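Local coordinates for protein H127A/Y244A mutant of alginate lyase AlyC3 in complex with dimannuronate (Psychromonas sp., PDB 7C8F) that probably cleaves alginate as a PL7-family polysaccharide lyase, and in this doubly substituted form binds a dimannuronate substrate fragment, at residues Met161-Ala166 with Val187-Tyr192; Gly210-Ile215 with Asp227-Arg232; Glu100-Asp105 with Pro198-Thr203; Ala66-Met71 with Glu252-Lys257. All blocks are in the same frame, centred on the assembly; numbering follows the deposited sequence.

Contact 1: residues Met161-Ala166 with Val187-Tyr192; sequences MVKNNA and VAYKKY. With BEM (beta-D-mannopyranuronic acid), chain D.
Met161-Lys163 and Tyr189-Tyr192 run antiparallel, their axes 4.6 Å apart at closest and their directions 155° apart, with Val162 and Lys190 as the hydrogen-bonded pair. Lys190 N gives its hydrogen to Val162 O at 2.8 Å, and Lys190 O accepts from Val162 N. Where the first strand ends, Asn164 N still reaches Ala188 O at 2.7 Å. The pairing belongs to the larger, curled sheet of the beta-sandwich expected for a PL7 lyase, strand 157-163 lying between strands 143-148 and 189-196. One face carries Met161, Lys163, Tyr189 and Lys191, and this is the face that meets sugar. Tyr189 has CG anti to its carbonyl carbon (chi1 -62°), and from there the ring carries its hydroxyl to mannuronate, where OH donates to carboxylate O6A at 2.6 Å. The same OH accepts from a water at 2.9 Å, and that water accepts in turn from Lys163 NZ. The ammonium is fixed further by Asn165 OD1, 2.9 Å from Lys163 NZ, and by Val167 O. A phenylalanine in place of Tyr189 would probably leave O6A without this donor and the water without the acceptor that ties it to the sugar site. His140, Lys170 and Gln117 also bond this sugar. Farther along the face, Met161 SD rests on the aliphatic part of Lys191, 3.6 Å from its CG. On the reverse face Val162 CG2 approaches the ring edge of Tyr192, 3.8 Å from CE1.

Contact 2: residues Gly210-Ile215 with Asp227-Arg232; sequences GNKQLI and DIDYWR
Lys212 and Leu214 meet Asp227-Asp229 in a mixed contact, polar at the lysine and apolar at the leucine, where edge strand 221-227 of the seven-stranded sheet ends and the chain enters a short 3-10 segment. The backbone link is Ile228 N to Lys212 O, 2.9 Å long and nearly straight at 174°. Ile228 CG1 takes the rotamer between the backbone N and the carbonyl carbon (chi1 55°), which lays it against the Lys212 backbone, 3.3 Å from its C. The other branch, CG2, meets Leu214 CB at 3.9 Å. Lys212 belongs to a type I' turn, Gly210-Gln213, which closes the two-residue beta hairpin between strands 203-210 and 213-218. An Asx turn faces it: Asp227 OD1 accepts from Asp229 N at 2.9 Å and bends the chain into the 3-10 segment. Beyond CG the extended chain of Lys212 lies alongside the Asp229 side chain, both pointing the same way. Its NZ forms a salt bridge with Asp229 OD1 that is weak as a hydrogen bond at 3.2 Å, and one water accepts from NZ while donating to OD2. Asp229 OD2 has its strongest partner in Arg87 of the second subunit, which carries the charge network into the dimer interface. Arg232 adds a grip on the backbone, its NH1 donating to Asp229 O at 3.0 Å with the oxygen near the guanidinium plane. Arg232 N reaches that oxygen from its other face, and Asp89 of the second subunit pairs with the guanidinium.

Contact 3: residues Glu100-Asp105 with Pro198-Thr203; sequences EVEIID and PLNKAT
Val101 O is gripped by two hydrogen-bond donors, Thr203 N at 2.9 Å and a bound water at 2.8 Å. The Ala202 CA-H also points at this oxygen. The water spans the two segments: it donates a second hydrogen to Lys201 O at 2.6 Å and accepts from Thr203 OG1. With OG1 anti to the carbonyl carbon and beside the backbone N (chi1 -62°), the threonine hydroxyl reaches the water that sits on Val101 O. The return bond, Val101 N to Thr203 O at 2.9 Å, completes an antiparallel hydrogen-bonded pair, and the Glu100 CA-H adds a contact to the same acceptor at 3.3 Å. Beyond this pair the loop is held differently. Glu102 extends with CG anti to the backbone N (chi1 -177°), and its methylene CG lies 3.6 Å from Lys201 O. Its carboxylate arrives beside the loop backbone, OE2 standing 3.2 Å from Asn200 CA. No hydrogen bond across the contact is made there, so this end rests on packing. Glu100 turns its polar end elsewhere, OE1 bonding to Asn256 ND2. In the sheet, strand 93-103 lies between strand 250-264 and strand 203-210, and the Val101-Thr203 pair is where the incoming loop joins the last of these. Val101 packs on Phe255 of its own sheet and Phe122 of strand 119-129, while Thr203 touches Phe158 of strand 157-163, which places this face in the interior of the sandwich.

Contact 4: residues Ala66-Met71 with Glu252-Lys257; sequences ALVFKM and EAHFNK
Phe69 turns its ring edge toward the ring face of Phe255 in an offset edge-to-face pair, on one side of two antiparallel strands in the seven-stranded sheet of the beta-sandwich. The centroids are 5.2 Å apart and the planes stand at 68°, with Phe69 CD1 touching Phe255 CD1 at 3.6 Å. Ala253 follows on this face, and Val242 of strand 242-245 covers both Phe69 and Ala253, so there this face looks toward the other sheet. The backbones are held by reciprocal hydrogen bonds between Leu67 and Phe255 and between Phe69 and Ala253. On the other face Val68 and His254 lie side by side, pointing the same way. Val68 CG2 sits over the imidazole in a CH-pi contact, 3.8 Å from the centroid and 16° off the ring normal. His254 NE2 donates to the anti lone pair of Glu252 OE2 at 2.5 Å. A leucine in place of His254 would probably leave that oxygen without its imidazole donor and Val68 CG2 without the flat surface it covers. Lys70 runs alongside Glu252; its NZ is 4.0 Å from OE1, a long salt bridge, supplemented by a water 2.7 Å from Lys70 NZ that donates to Glu252 OE2.

The four contacts fall into two spatial groups; contacts 2, 3 and 4 all reach the seven-stranded sheet, and contact 1 lies on the nine-stranded one. Contacts 3 and 4, centres about 10 Å apart, lie on neighbouring strands 93-103 and 250-264, joined by Ile104 N to Glu252 O at 2.9 Å. Contacts 1 and 2, centres about 12 Å apart, touch through Lys163 O and Tyr230 OH, so the sugar-binding strand pair meets the loop at the dimer interface. Centres of different groups are about 25 to 29 Å apart. Along the chain, contact 4 opens first and closes last, contact 1 falls between the segments of contact 3, and contact 2 follows, bringing distant residues together in one fold.

Contact 1: residues Met161-Ala166 with Val187-Tyr192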
# COMPACT_ATOMS: atom_id res chain seq x y z
N MET B 161 -14.00 16.13 -3.43
CA MET B 161 -12.96 15.70 -4.35
C MET B 161 -12.36 14.45 -3.75
O MET B 161 -11.70 14.52 -2.71
CB MET B 161 -11.91 16.80 -4.49
CG MET B 161 -12.48 18.18 -4.84
SD MET B 161 -13.36 18.15 -6.42
CE MET B 161 -13.58 19.91 -6.74
N VAL B 162 -12.59 13.30 -4.37
CA VAL B 162 -12.22 12.01 -3.80
C VAL B 162 -11.11 11.40 -4.64
O VAL B 162 -11.29 11.14 -5.83
CB VAL B 162 -13.44 11.08 -3.70
CG1 VAL B 162 -13.03 9.72 -3.14
CG2 VAL B 162 -14.51 11.72 -2.83
N LYS B 163 -9.96 11.15 -4.01
CA LYS B 163 -8.89 10.42 -4.67
C LYS B 163 -9.34 8.97 -4.82
O LYS B 163 -9.74 8.34 -3.82
CB LYS B 163 -7.64 10.55 -3.80
CG LYS B 163 -6.46 9.65 -4.14
CD LYS B 163 -5.81 9.98 -5.49
CE LYS B 163 -4.42 9.29 -5.52
NZ LYS B 163 -3.75 9.31 -6.85
N ASN B 164 -9.31 8.45 -6.05
CA ASN B 164 -9.97 7.19 -6.40
C ASN B 164 -9.00 6.04 -6.67
O ASN B 164 -9.39 5.05 -7.29
CB ASN B 164 -10.89 7.40 -7.61
CG ASN B 164 -12.04 6.42 -7.65
OD1 ASN B 164 -12.47 5.90 -6.62
ND2 ASN B 164 -12.54 6.14 -8.85
N ASN B 165 -7.75 6.18 -6.26
CA ASN B 165 -6.79 5.07 -6.21
C ASN B 165 -5.76 5.44 -5.15
O ASN B 165 -5.87 6.49 -4.51
CB ASN B 165 -6.20 4.78 -7.60
CG ASN B 165 -5.47 5.97 -8.20
OD1 ASN B 165 -4.79 6.73 -7.50
ND2 ASN B 165 -5.59 6.13 -9.53
N ALA B 166 -4.77 4.57 -4.94
CA ALA B 166 -3.73 4.83 -3.94
C ALA B 166 -2.38 5.15 -4.58
O ALA B 166 -1.33 4.89 -3.99
CB ALA B 166 -3.64 3.67 -2.95
N VAL B 187 -9.41 10.30 -13.86
CA VAL B 187 -9.30 8.92 -13.42
C VAL B 187 -8.86 8.85 -11.96
O VAL B 187 -9.43 8.09 -11.16
CB VAL B 187 -8.31 8.14 -14.32
CG1 VAL B 187 -8.06 6.73 -13.77
CG2 VAL B 187 -8.82 8.09 -15.77
N ALA B 188 -7.87 9.65 -11.59
CA ALA B 188 -7.37 9.62 -10.22
C ALA B 188 -8.36 10.21 -9.23
O ALA B 188 -8.23 9.95 -8.03
CB ALA B 188 -6.04 10.37 -10.14
N TYR B 189 -9.33 11.01 -9.69
CA TYR B 189 -10.30 11.67 -8.82
C TYR B 189 -11.71 11.41 -9.29
O TYR B 189 -11.98 11.32 -10.50
CB TYR B 189 -10.06 13.17 -8.72
CG TYR B 189 -8.71 13.47 -8.12
CD1 TYR B 189 -8.55 13.56 -6.73
CD2 TYR B 189 -7.59 13.58 -8.92
CE1 TYR B 189 -7.29 13.79 -6.18
CE2 TYR B 189 -6.33 13.80 -8.38
CZ TYR B 189 -6.19 13.91 -7.01
OH TYR B 189 -4.93 14.12 -6.49
N LYS B 190 -12.61 11.26 -8.33
CA LYS B 190 -14.05 11.28 -8.54
C LYS B 190 -14.60 12.48 -7.80
O LYS B 190 -14.24 12.72 -6.64
CB LYS B 190 -14.67 9.99 -8.01
CG LYS B 190 -16.14 9.82 -8.37
CD LYS B 190 -16.60 8.39 -8.15
CE LYS B 190 -18.11 8.27 -8.33
NZ LYS B 190 -18.57 8.92 -9.57
N LYS B 191 -15.43 13.27 -8.46
CA LYS B 191 -15.95 14.50 -7.89
C LYS B 191 -17.45 14.38 -7.68
O LYS B 191 -18.17 13.90 -8.57
CB LYS B 191 -15.62 15.69 -8.79
CG LYS B 191 -14.11 15.82 -9.05
CD LYS B 191 -13.74 17.03 -9.89
CE LYS B 191 -14.06 16.81 -11.35
NZ LYS B 191 -13.43 17.87 -12.20
N TYR B 192 -17.92 14.81 -6.52
CA TYR B 192 -19.34 14.78 -6.18
C TYR B 192 -19.83 16.19 -5.88
O TYR B 192 -19.22 16.92 -5.09
CB TYR B 192 -19.60 13.92 -4.94
CG TYR B 192 -19.20 12.46 -5.09
CD1 TYR B 192 -17.92 12.04 -4.79
CD2 TYR B 192 -20.12 11.50 -5.53
CE1 TYR B 192 -17.56 10.70 -4.91
CE2 TYR B 192 -19.77 10.17 -5.66
CZ TYR B 192 -18.48 9.77 -5.35
OH TYR B 192 -18.13 8.44 -5.48
C1 BEM D . -2.93 19.05 -2.16
C2 BEM D . -3.42 20.24 -2.97
O2 BEM D . -2.54 20.49 -4.06
C3 BEM D . -4.77 19.91 -3.58
O3 BEM D . -5.15 20.88 -4.49
C4 BEM D . -4.55 18.74 -4.47
O4 BEM D . -5.65 18.51 -5.30
C5 BEM D . -4.20 17.59 -3.59
O5 BEM D . -2.98 17.93 -2.99
C6 BEM D . -4.05 16.37 -4.41
O6B BEM D . -2.95 16.04 -4.78
O6A BEM D . -5.03 15.67 -4.45
O HOH W 1 -3.57 11.95 -7.85
O HOH W 2 -9.42 5.32 -10.58
O HOH W 3 -12.52 8.40 -11.23

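Contact 2: residues Gly210-Ile215 with Asp227-Arg232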
# COMPACT_ATOMS: atom_id res chain seq x y z
N GLY B 210 -14.67 4.06 7.21
CA GLY B 210 -14.57 2.75 7.84
C GLY B 210 -15.32 1.73 7.02
O GLY B 210 -16.10 2.06 6.12
N ASN B 211 -15.05 0.46 7.30
CA ASN B 211 -15.72 -0.63 6.57
C ASN B 211 -15.56 -0.50 5.05
O ASN B 211 -16.46 -0.82 4.28
CB ASN B 211 -17.20 -0.74 6.96
CG ASN B 211 -17.86 -2.00 6.44
OD1 ASN B 211 -17.24 -3.06 6.40
ND2 ASN B 211 -19.11 -1.88 6.01
N LYS B 212 -14.39 -0.03 4.61
CA LYS B 212 -14.08 0.13 3.18
C LYS B 212 -15.01 1.11 2.47
O LYS B 212 -15.20 1.04 1.25
CB LYS B 212 -14.02 -1.21 2.43
CG LYS B 212 -12.87 -2.08 2.90
CD LYS B 212 -12.85 -3.41 2.18
CE LYS B 212 -11.64 -4.22 2.63
NZ LYS B 212 -11.54 -5.52 1.89
N GLN B 213 -15.57 2.06 3.23
CA GLN B 213 -16.49 3.04 2.67
C GLN B 213 -16.15 4.44 3.14
O GLN B 213 -15.72 4.65 4.28
CB GLN B 213 -17.95 2.77 3.08
CG GLN B 213 -18.52 1.48 2.54
CD GLN B 213 -20.01 1.36 2.81
OE1 GLN B 213 -20.45 1.43 3.95
NE2 GLN B 213 -20.79 1.20 1.75
N LEU B 214 -16.38 5.39 2.24
CA LEU B 214 -16.39 6.80 2.55
C LEU B 214 -17.82 7.29 2.33
O LEU B 214 -18.33 7.25 1.21
CB LEU B 214 -15.42 7.55 1.63
CG LEU B 214 -15.49 9.08 1.70
CD1 LEU B 214 -15.06 9.56 3.07
CD2 LEU B 214 -14.58 9.68 0.64
N ILE B 215 -18.46 7.73 3.40
CA ILE B 215 -19.86 8.16 3.37
C ILE B 215 -19.90 9.64 3.70
O ILE B 215 -19.26 10.09 4.66
CB ILE B 215 -20.70 7.36 4.37
CG1 ILE B 215 -20.70 5.88 3.98
CG2 ILE B 215 -22.14 7.91 4.42
CD1 ILE B 215 -21.45 4.99 4.94
N ASP B 227 -16.87 3.28 -2.38
CA ASP B 227 -16.03 2.15 -2.00
C ASP B 227 -14.57 2.59 -2.01
O ASP B 227 -14.08 3.12 -3.01
CB ASP B 227 -16.27 1.02 -3.01
CG ASP B 227 -15.46 -0.26 -2.74
OD1 ASP B 227 -14.53 -0.25 -1.92
OD2 ASP B 227 -15.74 -1.29 -3.40
N ILE B 228 -13.86 2.39 -0.88
CA ILE B 228 -12.46 2.78 -0.77
C ILE B 228 -11.56 1.58 -0.47
O ILE B 228 -10.54 1.72 0.21
CB ILE B 228 -12.26 3.91 0.27
CG1 ILE B 228 -12.84 3.52 1.64
CG2 ILE B 228 -12.91 5.19 -0.23
CD1 ILE B 228 -12.40 4.43 2.78
N ASP B 229 -11.92 0.42 -0.96
CA ASP B 229 -11.10 -0.78 -0.78
C ASP B 229 -9.64 -0.50 -1.19
O ASP B 229 -8.74 -0.96 -0.59
CB ASP B 229 -11.71 -1.90 -1.65
CG ASP B 229 -11.20 -3.31 -1.38
OD1 ASP B 229 -10.58 -3.57 -0.42
OD2 ASP B 229 -11.56 -4.12 -2.18
N TYR B 230 -9.47 0.27 -2.24
CA TYR B 230 -8.15 0.62 -2.75
C TYR B 230 -7.22 1.35 -1.78
O TYR B 230 -6.06 1.35 -1.97
CB TYR B 230 -8.27 1.46 -4.04
CG TYR B 230 -9.05 2.75 -3.88
CD1 TYR B 230 -8.44 3.89 -3.44
CD2 TYR B 230 -10.39 2.81 -4.18
CE1 TYR B 230 -9.14 5.03 -3.26
CE2 TYR B 230 -11.10 3.95 -4.02
CZ TYR B 230 -10.47 5.05 -3.55
OH TYR B 230 -11.19 6.18 -3.42
N TRP B 231 -7.80 1.95 -0.76
CA TRP B 231 -7.10 2.72 0.24
C TRP B 231 -6.82 1.97 1.54
O TRP B 231 -6.34 2.51 2.45
CB TRP B 231 -7.99 3.91 0.59
CG TRP B 231 -7.39 5.15 1.18
CD1 TRP B 231 -7.46 5.55 2.45
CD2 TRP B 231 -6.71 6.17 0.47
NE1 TRP B 231 -6.85 6.74 2.61
CE2 TRP B 231 -6.38 7.16 1.40
CE3 TRP B 231 -6.34 6.34 -0.86
CZ2 TRP B 231 -5.70 8.30 1.03
CZ3 TRP B 231 -5.67 7.46 -1.20
CH2 TRP B 231 -5.37 8.43 -0.27
N ARG B 232 -7.18 0.72 1.55
CA ARG B 232 -7.14 -0.10 2.76
C ARG B 232 -5.88 -0.12 3.60
O ARG B 232 -5.97 -0.20 4.80
CB ARG B 232 -7.61 -1.53 2.47
CG ARG B 232 -6.73 -2.34 1.55
CD ARG B 232 -7.43 -3.60 1.07
NE ARG B 232 -6.65 -4.44 0.16
CZ ARG B 232 -6.64 -4.28 -1.14
NH1 ARG B 232 -7.29 -3.32 -1.71
NH2 ARG B 232 -5.97 -5.09 -1.90
O HOH W 4 -12.99 -5.98 -0.54

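Contact 3: residues Glu100-Asp105 with Pro198-Thr203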
# COMPACT_ATOMS: atom_id res chain seq x y z
N GLU B 100 -20.99 21.66 10.94
CA GLU B 100 -21.97 22.58 10.37
C GLU B 100 -21.13 23.80 10.04
O GLU B 100 -20.54 24.36 10.88
CB GLU B 100 -23.12 22.91 11.28
CG GLU B 100 -24.01 21.74 11.52
CD GLU B 100 -25.11 21.99 12.52
OE1 GLU B 100 -25.12 23.08 13.09
OE2 GLU B 100 -25.90 21.08 12.71
N VAL B 101 -21.05 24.16 8.78
CA VAL B 101 -20.19 25.18 8.30
C VAL B 101 -20.81 26.21 7.37
O VAL B 101 -21.65 25.90 6.59
CB VAL B 101 -19.10 24.51 7.43
CG1 VAL B 101 -18.01 25.48 7.06
CG2 VAL B 101 -18.52 23.30 8.11
N GLU B 102 -20.32 27.43 7.49
CA GLU B 102 -20.65 28.54 6.62
C GLU B 102 -19.35 29.18 6.15
O GLU B 102 -18.55 29.55 6.93
CB GLU B 102 -21.49 29.58 7.33
CG GLU B 102 -21.91 30.73 6.43
CD GLU B 102 -22.79 31.74 7.13
OE1 GLU B 102 -23.16 31.53 8.27
OE2 GLU B 102 -23.07 32.75 6.52
N ILE B 103 -19.17 29.30 4.86
CA ILE B 103 -18.02 29.98 4.29
C ILE B 103 -18.41 31.44 4.07
O ILE B 103 -19.43 31.73 3.43
CB ILE B 103 -17.58 29.31 2.98
CG1 ILE B 103 -17.38 27.80 3.18
CG2 ILE B 103 -16.30 29.97 2.44
CD1 ILE B 103 -16.27 27.45 4.15
N ILE B 104 -17.60 32.35 4.59
CA ILE B 104 -17.95 33.77 4.64
C ILE B 104 -17.37 34.48 3.42
O ILE B 104 -16.15 34.50 3.23
CB ILE B 104 -17.44 34.41 5.93
CG1 ILE B 104 -17.96 33.65 7.15
CG2 ILE B 104 -17.88 35.87 5.99
CD1 ILE B 104 -19.47 33.61 7.23
N ASP B 105 -18.26 35.09 2.62
CA ASP B 105 -17.89 35.92 1.47
C ASP B 105 -16.78 35.30 0.64
O ASP B 105 -15.76 35.95 0.39
CB ASP B 105 -17.44 37.31 1.94
CG ASP B 105 -18.59 38.14 2.47
OD1 ASP B 105 -19.69 38.07 1.88
OD2 ASP B 105 -18.39 38.86 3.47
N PRO B 198 -25.23 27.92 0.38
CA PRO B 198 -26.23 28.96 0.63
C PRO B 198 -25.63 30.19 1.21
O PRO B 198 -24.56 30.18 1.67
CB PRO B 198 -27.13 28.30 1.65
CG PRO B 198 -26.18 27.43 2.41
CD PRO B 198 -25.28 26.86 1.38
N LEU B 199 -26.38 31.26 1.18
CA LEU B 199 -25.90 32.51 1.75
C LEU B 199 -26.46 32.64 3.13
O LEU B 199 -27.58 32.31 3.37
CB LEU B 199 -26.32 33.71 0.93
CG LEU B 199 -27.76 33.91 0.46
CD1 LEU B 199 -28.63 32.71 0.76
CD2 LEU B 199 -28.37 35.20 1.01
N ASN B 200 -25.61 33.10 4.01
CA ASN B 200 -25.96 33.34 5.37
C ASN B 200 -26.61 32.16 6.03
O ASN B 200 -27.51 32.31 6.79
CB ASN B 200 -26.83 34.61 5.48
CG ASN B 200 -26.29 35.75 4.67
OD1 ASN B 200 -26.89 36.17 3.70
ND2 ASN B 200 -25.15 36.26 5.05
N LYS B 201 -26.10 30.98 5.76
CA LYS B 201 -26.68 29.78 6.34
C LYS B 201 -25.59 28.72 6.45
O LYS B 201 -24.73 28.62 5.56
CB LYS B 201 -27.79 29.25 5.43
CG LYS B 201 -28.53 28.04 5.95
CD LYS B 201 -29.37 27.42 4.84
CE LYS B 201 -30.11 26.19 5.34
NZ LYS B 201 -30.87 25.53 4.24
N ALA B 202 -25.61 27.97 7.55
CA ALA B 202 -24.70 26.85 7.73
C ALA B 202 -25.21 25.63 6.99
O ALA B 202 -26.42 25.45 6.78
CB ALA B 202 -24.57 26.51 9.22
N THR B 203 -24.28 24.77 6.59
CA THR B 203 -24.58 23.51 5.94
C THR B 203 -23.95 22.40 6.77
O THR B 203 -22.79 22.52 7.18
CB THR B 203 -24.01 23.49 4.52
OG1 THR B 203 -24.63 24.53 3.74
CG2 THR B 203 -24.26 22.16 3.83
O HOH W 5 -23.17 26.87 4.42

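Contact 4: residues Ala66-Met71 with Glu252-Lys257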
# COMPACT_ATOMS: atom_id res chain seq x y z
N ALA B 66 -19.77 30.47 17.02
CA ALA B 66 -19.16 29.71 15.94
C ALA B 66 -17.65 29.64 16.16
O ALA B 66 -17.02 30.61 16.58
CB ALA B 66 -19.44 30.37 14.58
N LEU B 67 -17.08 28.47 15.86
CA LEU B 67 -15.63 28.33 15.81
C LEU B 67 -15.16 28.87 14.47
O LEU B 67 -15.56 28.37 13.40
CB LEU B 67 -15.26 26.86 15.98
CG LEU B 67 -13.77 26.54 15.94
CD1 LEU B 67 -13.00 27.33 17.02
CD2 LEU B 67 -13.55 25.03 16.11
N VAL B 68 -14.32 29.90 14.50
CA VAL B 68 -13.91 30.64 13.32
C VAL B 68 -12.48 30.28 12.95
O VAL B 68 -11.58 30.36 13.79
CB VAL B 68 -14.05 32.16 13.53
CG1 VAL B 68 -13.56 32.91 12.30
CG2 VAL B 68 -15.49 32.49 13.89
N PHE B 69 -12.28 29.88 11.69
CA PHE B 69 -10.95 29.70 11.12
C PHE B 69 -10.76 30.71 9.99
O PHE B 69 -11.61 30.81 9.10
CB PHE B 69 -10.79 28.31 10.50
CG PHE B 69 -10.92 27.16 11.46
CD1 PHE B 69 -12.16 26.67 11.82
CD2 PHE B 69 -9.78 26.53 11.95
CE1 PHE B 69 -12.29 25.58 12.67
CE2 PHE B 69 -9.90 25.44 12.80
CZ PHE B 69 -11.14 24.96 13.16
N LYS B 70 -9.63 31.40 9.98
CA LYS B 70 -9.25 32.28 8.88
C LYS B 70 -7.81 32.01 8.47
O LYS B 70 -6.99 31.56 9.28
CB LYS B 70 -9.37 33.75 9.30
CG LYS B 70 -10.78 34.14 9.75
CD LYS B 70 -10.81 35.51 10.45
CE LYS B 70 -11.14 36.63 9.49
NZ LYS B 70 -11.26 37.93 10.22
N MET B 71 -7.50 32.29 7.21
CA MET B 71 -6.13 32.27 6.74
C MET B 71 -6.01 33.05 5.44
O MET B 71 -6.91 32.99 4.59
CB MET B 71 -5.61 30.84 6.53
CG MET B 71 -4.13 30.74 6.13
SD MET B 71 -3.01 31.69 7.19
CE MET B 71 -3.47 31.08 8.83
N GLU B 252 -12.40 32.50 5.31
CA GLU B 252 -13.03 32.56 6.62
C GLU B 252 -14.15 31.54 6.64
O GLU B 252 -15.07 31.60 5.82
CB GLU B 252 -13.57 33.96 6.91
CG GLU B 252 -14.28 34.05 8.25
CD GLU B 252 -14.64 35.47 8.62
OE1 GLU B 252 -14.16 36.40 7.93
OE2 GLU B 252 -15.39 35.65 9.60
N ALA B 253 -14.07 30.58 7.57
CA ALA B 253 -15.10 29.58 7.77
C ALA B 253 -15.60 29.65 9.20
O ALA B 253 -14.80 29.75 10.14
CB ALA B 253 -14.57 28.17 7.48
N HIS B 254 -16.92 29.59 9.37
CA HIS B 254 -17.57 29.57 10.67
C HIS B 254 -18.20 28.21 10.90
O HIS B 254 -19.06 27.77 10.13
CB HIS B 254 -18.64 30.67 10.76
CG HIS B 254 -18.06 32.05 10.81
ND1 HIS B 254 -18.77 33.14 11.29
CD2 HIS B 254 -16.84 32.53 10.45
CE1 HIS B 254 -18.01 34.22 11.22
NE2 HIS B 254 -16.84 33.88 10.71
N PHE B 255 -17.74 27.51 11.95
CA PHE B 255 -18.26 26.19 12.29
C PHE B 255 -19.20 26.33 13.48
O PHE B 255 -18.74 26.54 14.62
CB PHE B 255 -17.11 25.26 12.67
CG PHE B 255 -16.31 24.71 11.51
CD1 PHE B 255 -15.45 25.53 10.78
CD2 PHE B 255 -16.37 23.37 11.18
CE1 PHE B 255 -14.70 25.02 9.72
CE2 PHE B 255 -15.60 22.84 10.12
CZ PHE B 255 -14.78 23.67 9.39
N ASN B 256 -20.50 26.19 13.24
CA ASN B 256 -21.44 26.13 14.35
C ASN B 256 -21.32 24.82 15.12
O ASN B 256 -21.70 24.75 16.30
CB ASN B 256 -22.87 26.32 13.81
CG ASN B 256 -23.93 26.26 14.88
OD1 ASN B 256 -24.01 27.13 15.75
ND2 ASN B 256 -24.78 25.23 14.81
N LYS B 257 -20.77 23.79 14.49
CA LYS B 257 -20.65 22.47 15.09
C LYS B 257 -19.38 21.84 14.54
O LYS B 257 -19.08 21.97 13.35
CB LYS B 257 -21.86 21.60 14.74
CG LYS B 257 -21.71 20.12 15.09
CD LYS B 257 -23.02 19.37 14.83
CE LYS B 257 -22.89 17.89 15.15
NZ LYS B 257 -24.18 17.18 14.96
O HOH W 6 -13.55 37.36 11.44